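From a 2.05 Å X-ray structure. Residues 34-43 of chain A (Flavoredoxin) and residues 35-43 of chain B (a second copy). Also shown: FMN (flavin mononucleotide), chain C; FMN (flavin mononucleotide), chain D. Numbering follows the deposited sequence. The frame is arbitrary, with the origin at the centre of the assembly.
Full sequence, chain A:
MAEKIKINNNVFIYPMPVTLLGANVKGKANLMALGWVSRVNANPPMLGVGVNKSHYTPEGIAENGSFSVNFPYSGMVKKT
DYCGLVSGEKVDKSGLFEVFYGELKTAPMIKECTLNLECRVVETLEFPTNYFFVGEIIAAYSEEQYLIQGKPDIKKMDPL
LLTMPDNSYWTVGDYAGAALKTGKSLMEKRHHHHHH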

# COMPACT_ATOMS: atom_id res chain seq x y z
N LEU A 34 8.30 2.62 -6.86
CA LEU A 34 6.96 2.09 -6.83
C LEU A 34 6.29 2.24 -5.46
O LEU A 34 6.74 1.66 -4.48
N GLY A 35 5.21 3.00 -5.42
CA GLY A 35 4.38 3.12 -4.21
C GLY A 35 3.05 2.40 -4.29
O GLY A 35 2.33 2.27 -3.29
N TRP A 36 2.70 1.93 -5.48
CA TRP A 36 1.41 1.28 -5.70
C TRP A 36 1.59 -0.23 -5.63
O TRP A 36 1.58 -0.94 -6.65
N VAL A 37 1.81 -0.72 -4.41
CA VAL A 37 1.93 -2.16 -4.13
C VAL A 37 1.18 -2.53 -2.85
O VAL A 37 1.26 -1.83 -1.84
N SER A 38 0.50 -3.66 -2.90
CA SER A 38 -0.20 -4.20 -1.75
C SER A 38 -0.25 -5.70 -1.88
O SER A 38 -0.29 -6.24 -3.01
N ARG A 39 -0.25 -6.38 -0.73
CA ARG A 39 -0.67 -7.79 -0.67
C ARG A 39 -2.10 -7.89 -1.17
O ARG A 39 -2.92 -6.96 -1.04
N VAL A 40 -2.40 -9.04 -1.77
CA VAL A 40 -3.63 -9.23 -2.50
C VAL A 40 -4.26 -10.59 -2.11
O VAL A 40 -5.45 -10.79 -2.25
N ASN A 41 -3.43 -11.48 -1.58
CA ASN A 41 -3.87 -12.81 -1.16
C ASN A 41 -2.99 -13.29 -0.03
O ASN A 41 -1.76 -13.11 -0.05
N ALA A 42 -3.62 -13.88 0.98
CA ALA A 42 -2.93 -14.40 2.16
C ALA A 42 -2.13 -15.67 1.87
O ALA A 42 -0.92 -15.73 2.11
N ASN A 43 -2.80 -16.70 1.36
CA ASN A 43 -2.16 -18.00 1.13
C ASN A 43 -2.67 -18.60 -0.18
O ASN A 43 -3.86 -18.84 -0.31
N GLY B 35 -5.33 -2.84 5.93
CA GLY B 35 -3.95 -2.43 5.63
C GLY B 35 -3.61 -2.72 4.18
O GLY B 35 -2.68 -2.13 3.63
N TRP B 36 -4.37 -3.63 3.56
CA TRP B 36 -4.16 -3.99 2.15
C TRP B 36 -4.94 -3.03 1.24
O TRP B 36 -5.99 -3.41 0.68
N VAL B 37 -4.44 -1.80 1.12
CA VAL B 37 -5.01 -0.78 0.24
C VAL B 37 -3.89 -0.19 -0.58
O VAL B 37 -2.84 0.14 -0.03
N SER B 38 -4.16 0.04 -1.85
CA SER B 38 -3.20 0.69 -2.71
C SER B 38 -3.91 1.33 -3.89
O SER B 38 -4.97 0.87 -4.28
N ARG B 39 -3.29 2.37 -4.45
CA ARG B 39 -3.69 2.86 -5.78
C ARG B 39 -3.40 1.80 -6.84
O ARG B 39 -2.48 0.97 -6.70
N VAL B 40 -4.24 1.78 -7.86
CA VAL B 40 -4.18 0.78 -8.91
C VAL B 40 -4.06 1.48 -10.26
O VAL B 40 -3.22 1.09 -11.11
N ASN B 41 -4.89 2.50 -10.47
CA ASN B 41 -4.97 3.21 -11.75
C ASN B 41 -4.90 4.72 -11.53
O ASN B 41 -5.45 5.24 -10.56
N ALA B 42 -4.23 5.41 -12.44
CA ALA B 42 -4.08 6.86 -12.38
C ALA B 42 -5.34 7.61 -12.83
O ALA B 42 -5.82 8.49 -12.13
N ASN B 43 -5.86 7.24 -14.00
CA ASN B 43 -6.98 7.96 -14.61
C ASN B 43 -7.91 7.03 -15.39
O ASN B 43 -7.49 6.38 -16.34

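The contact joins two copies of one short segment, crossing at a steep angle (116° between strand directions), and no direct hydrogen bond links them. Its rule is reciprocal: each chain lays a tryptophan across the other's arginine.

Along chain B, Gly B35 contributes no side chain to the contact; its work is backbone, its N donating to O4 of the flavin in chain D at 3.0 Å. Trp B36 N donates to the same O4, also at 3.0 Å, so the flavin holds the backbone from which the indole departs. Trp B36 points toward chain A with chi1 in m and chi2 near 14°. Its ring is sandwiched: Arg A39 CB sits over one face, 3.6 Å from the centroid of the six-membered ring in a CH-pi contact, and C4 of the flavin lies over the opposite face. At the ring edge, CH2 of Trp B36 comes within 3.6 Å of Ala A42 N and 4.1 Å of Ala A42 CB, a place filled by a small side chain.

Val B37 points away, while Ser B38 and, after it, Arg B39 both point toward chain A. The t rotamer of Ser B38 lets OG donate to Arg B39 O at 2.8 Å, satisfying the hydroxyl within its own chain. The same OG packs 3.3 Å from Trp A36 CA, and its CB meets Ser A38 CB at 3.7 Å, so the two serines, both t, face each other where the strands cross. Small residues suit this close approach.

In Arg B39, chi1, chi2 and chi3 are all m, curling the chain so that NH2 donates to Asn B41 O at 2.9 Å and NE to the same oxygen at 3.3 Å. Its aliphatic root is left to meet the partner: CB stands 3.4 Å from the centroid of the five-membered ring of Trp A36, whose other face is covered by the flavin in chain C. The guanidinium also has Trp A36 CZ2 over one face. Water 1 bridges the backbones, donating to Gly A35 O at 2.9 Å and accepting a weak bond from Arg B39 N at 3.5 Å.

Val B40 and Asn B41 direct their side chains away, yet their backbone still lines the indole: Trp A36 CZ3 lies 3.5 Å from Val B40 C and equally far from Asn B41 C. Ala B42 finishes the pocket, its CB 4.0 Å from Trp A36 CH2. Asn B43 lies beyond the contact.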

# COMPACT_ATOMS: atom_id res chain seq x y z
CB LEU A 34 6.99 0.60 -7.24
CG LEU A 34 5.69 -0.20 -7.22
CD1 LEU A 34 4.91 -0.01 -8.53
CD2 LEU A 34 6.00 -1.71 -6.98
CB TRP A 36 0.84 1.70 -7.05
CG TRP A 36 0.44 3.17 -7.15
CD1 TRP A 36 0.81 4.20 -6.31
CD2 TRP A 36 -0.36 3.77 -8.18
NE1 TRP A 36 0.27 5.38 -6.76
CE2 TRP A 36 -0.45 5.15 -7.90
CE3 TRP A 36 -1.02 3.26 -9.31
CZ2 TRP A 36 -1.19 6.05 -8.71
CZ3 TRP A 36 -1.76 4.15 -10.11
CH2 TRP A 36 -1.82 5.53 -9.80
CB VAL A 37 3.43 -2.63 -4.05
CG1 VAL A 37 4.25 -1.81 -3.04
CG2 VAL A 37 3.53 -4.14 -3.74
CB SER A 38 -1.63 -3.64 -1.68
OG SER A 38 -2.44 -4.33 -0.74
CB ARG A 39 -0.52 -8.40 0.73
CG ARG A 39 0.92 -8.68 1.16
CD ARG A 39 1.58 -9.85 0.40
NE ARG A 39 0.84 -11.08 0.63
CZ ARG A 39 1.01 -11.86 1.69
NH1 ARG A 39 1.91 -11.56 2.62
NH2 ARG A 39 0.25 -12.94 1.84
CB VAL A 40 -3.30 -9.12 -4.02
CG1 VAL A 40 -4.11 -10.01 -4.83
CG2 VAL A 40 -3.38 -7.67 -4.49
CB ASN A 41 -3.82 -13.80 -2.34
CG ASN A 41 -4.59 -15.10 -2.05
OD1 ASN A 41 -3.99 -16.17 -1.96
ND2 ASN A 41 -5.89 -15.01 -1.91
CB ALA A 42 -3.94 -14.64 3.27
CB ASN A 43 -2.42 -18.93 2.33
CG ASN A 43 -1.82 -20.32 2.15
OD1 ASN A 43 -0.68 -20.50 1.68
ND2 ASN A 43 -2.60 -21.33 2.54
CB TRP B 36 -4.57 -5.45 1.88
CG TRP B 36 -3.75 -6.51 2.64
CD1 TRP B 36 -2.92 -6.30 3.72
CD2 TRP B 36 -3.75 -7.92 2.41
NE1 TRP B 36 -2.39 -7.48 4.15
CE2 TRP B 36 -2.89 -8.50 3.38
CE3 TRP B 36 -4.40 -8.76 1.50
CZ2 TRP B 36 -2.64 -9.88 3.44
CZ3 TRP B 36 -4.16 -10.13 1.56
CH2 TRP B 36 -3.29 -10.68 2.53
CB VAL B 37 -5.54 0.50 0.94
CG1 VAL B 37 -6.86 1.00 0.27
CG2 VAL B 37 -5.54 0.41 2.49
CB SER B 38 -2.21 -0.33 -3.26
OG SER B 38 -1.39 0.31 -4.19
CB ARG B 39 -3.05 4.21 -6.13
CG ARG B 39 -3.72 5.41 -5.45
CD ARG B 39 -5.11 5.73 -6.02
NE ARG B 39 -5.07 6.13 -7.43
CZ ARG B 39 -4.96 7.39 -7.85
NH1 ARG B 39 -4.88 8.39 -6.98
NH2 ARG B 39 -4.91 7.66 -9.14
CB VAL B 40 -5.43 -0.14 -8.84
CG1 VAL B 40 -5.56 -0.99 -10.08
CG2 VAL B 40 -5.38 -1.02 -7.58
CB ASN B 41 -6.27 2.84 -12.49
CG ASN B 41 -6.26 3.21 -13.98
OD1 ASN B 41 -7.02 4.07 -14.43
ND2 ASN B 41 -5.40 2.57 -14.75
CB ALA B 42 -2.89 7.30 -13.21
CB ASN B 43 -6.45 9.09 -15.50
CG ASN B 43 -7.55 10.05 -15.95
OD1 ASN B 43 -8.61 10.18 -15.33
ND2 ASN B 43 -7.30 10.73 -17.06
N1 FMN C . 4.89 4.77 -11.28
C2 FMN C . 3.94 3.80 -11.32
O2 FMN C . 3.53 3.47 -12.43
N3 FMN C . 3.48 3.21 -10.14
C4 FMN C . 4.00 3.62 -8.92
O4 FMN C . 3.64 3.09 -7.87
C4A FMN C . 4.98 4.62 -8.88
N5 FMN C . 5.50 5.05 -7.67
C5A FMN C . 6.47 6.03 -7.63
C6 FMN C . 6.98 6.42 -6.40
C7 FMN C . 7.98 7.41 -6.34
C7M FMN C . 8.78 7.51 -5.07
C8 FMN C . 8.44 8.00 -7.53
C8M FMN C . 9.62 8.93 -7.53
C9 FMN C . 7.91 7.60 -8.76
C9A FMN C . 6.93 6.61 -8.83
N10 FMN C . 6.40 6.19 -10.06
C10 FMN C . 5.43 5.20 -10.07
C1' FMN C . 6.90 6.72 -11.37
C2' FMN C . 7.99 5.81 -11.94
O2' FMN C . 8.77 5.31 -10.88
C3' FMN C . 8.88 6.57 -12.93
O3' FMN C . 8.10 7.11 -13.99
C4' FMN C . 10.06 5.79 -13.50
O4' FMN C . 10.91 6.73 -14.13
C5' FMN C . 9.63 4.72 -14.50
O5' FMN C . 10.79 4.18 -15.10
P FMN C . 10.75 3.06 -16.25
O1P FMN C . 10.20 3.78 -17.45
O2P FMN C . 9.83 1.92 -15.92
O3P FMN C . 12.17 2.56 -16.44
N1 FMN D . -8.33 -8.20 6.99
C2 FMN D . -8.31 -8.24 5.61
O2 FMN D . -8.98 -9.09 5.03
N3 FMN D . -7.55 -7.33 4.89
C4 FMN D . -6.81 -6.39 5.57
O4 FMN D . -6.13 -5.59 4.93
C4A FMN D . -6.83 -6.34 6.97
N5 FMN D . -6.08 -5.40 7.67
C5A FMN D . -6.11 -5.35 9.05
C6 FMN D . -5.36 -4.37 9.71
C7 FMN D . -5.38 -4.30 11.11
C7M FMN D . -4.65 -3.18 11.78
C8 FMN D . -6.15 -5.22 11.84
C8M FMN D . -6.38 -5.03 13.33
C9 FMN D . -6.90 -6.19 11.17
C9A FMN D . -6.90 -6.26 9.77
N10 FMN D . -7.66 -7.22 9.09
C10 FMN D . -7.61 -7.26 7.69
C1' FMN D . -8.59 -8.13 9.83
C2' FMN D . -10.05 -7.70 9.74
O2' FMN D . -10.16 -6.30 9.92
C3' FMN D . -10.88 -8.36 10.84
O3' FMN D . -10.90 -9.78 10.74
C4' FMN D . -12.29 -7.78 10.90
O4' FMN D . -12.91 -8.21 12.08
C5' FMN D . -13.18 -8.15 9.72
O5' FMN D . -14.40 -7.46 9.97
P FMN D . -15.81 -7.92 9.34
O1P FMN D . -15.99 -9.39 9.58
O2P FMN D . -15.75 -7.68 7.86
O3P FMN D . -16.96 -7.14 9.91
O HOH W 1 -0.41 3.11 -2.69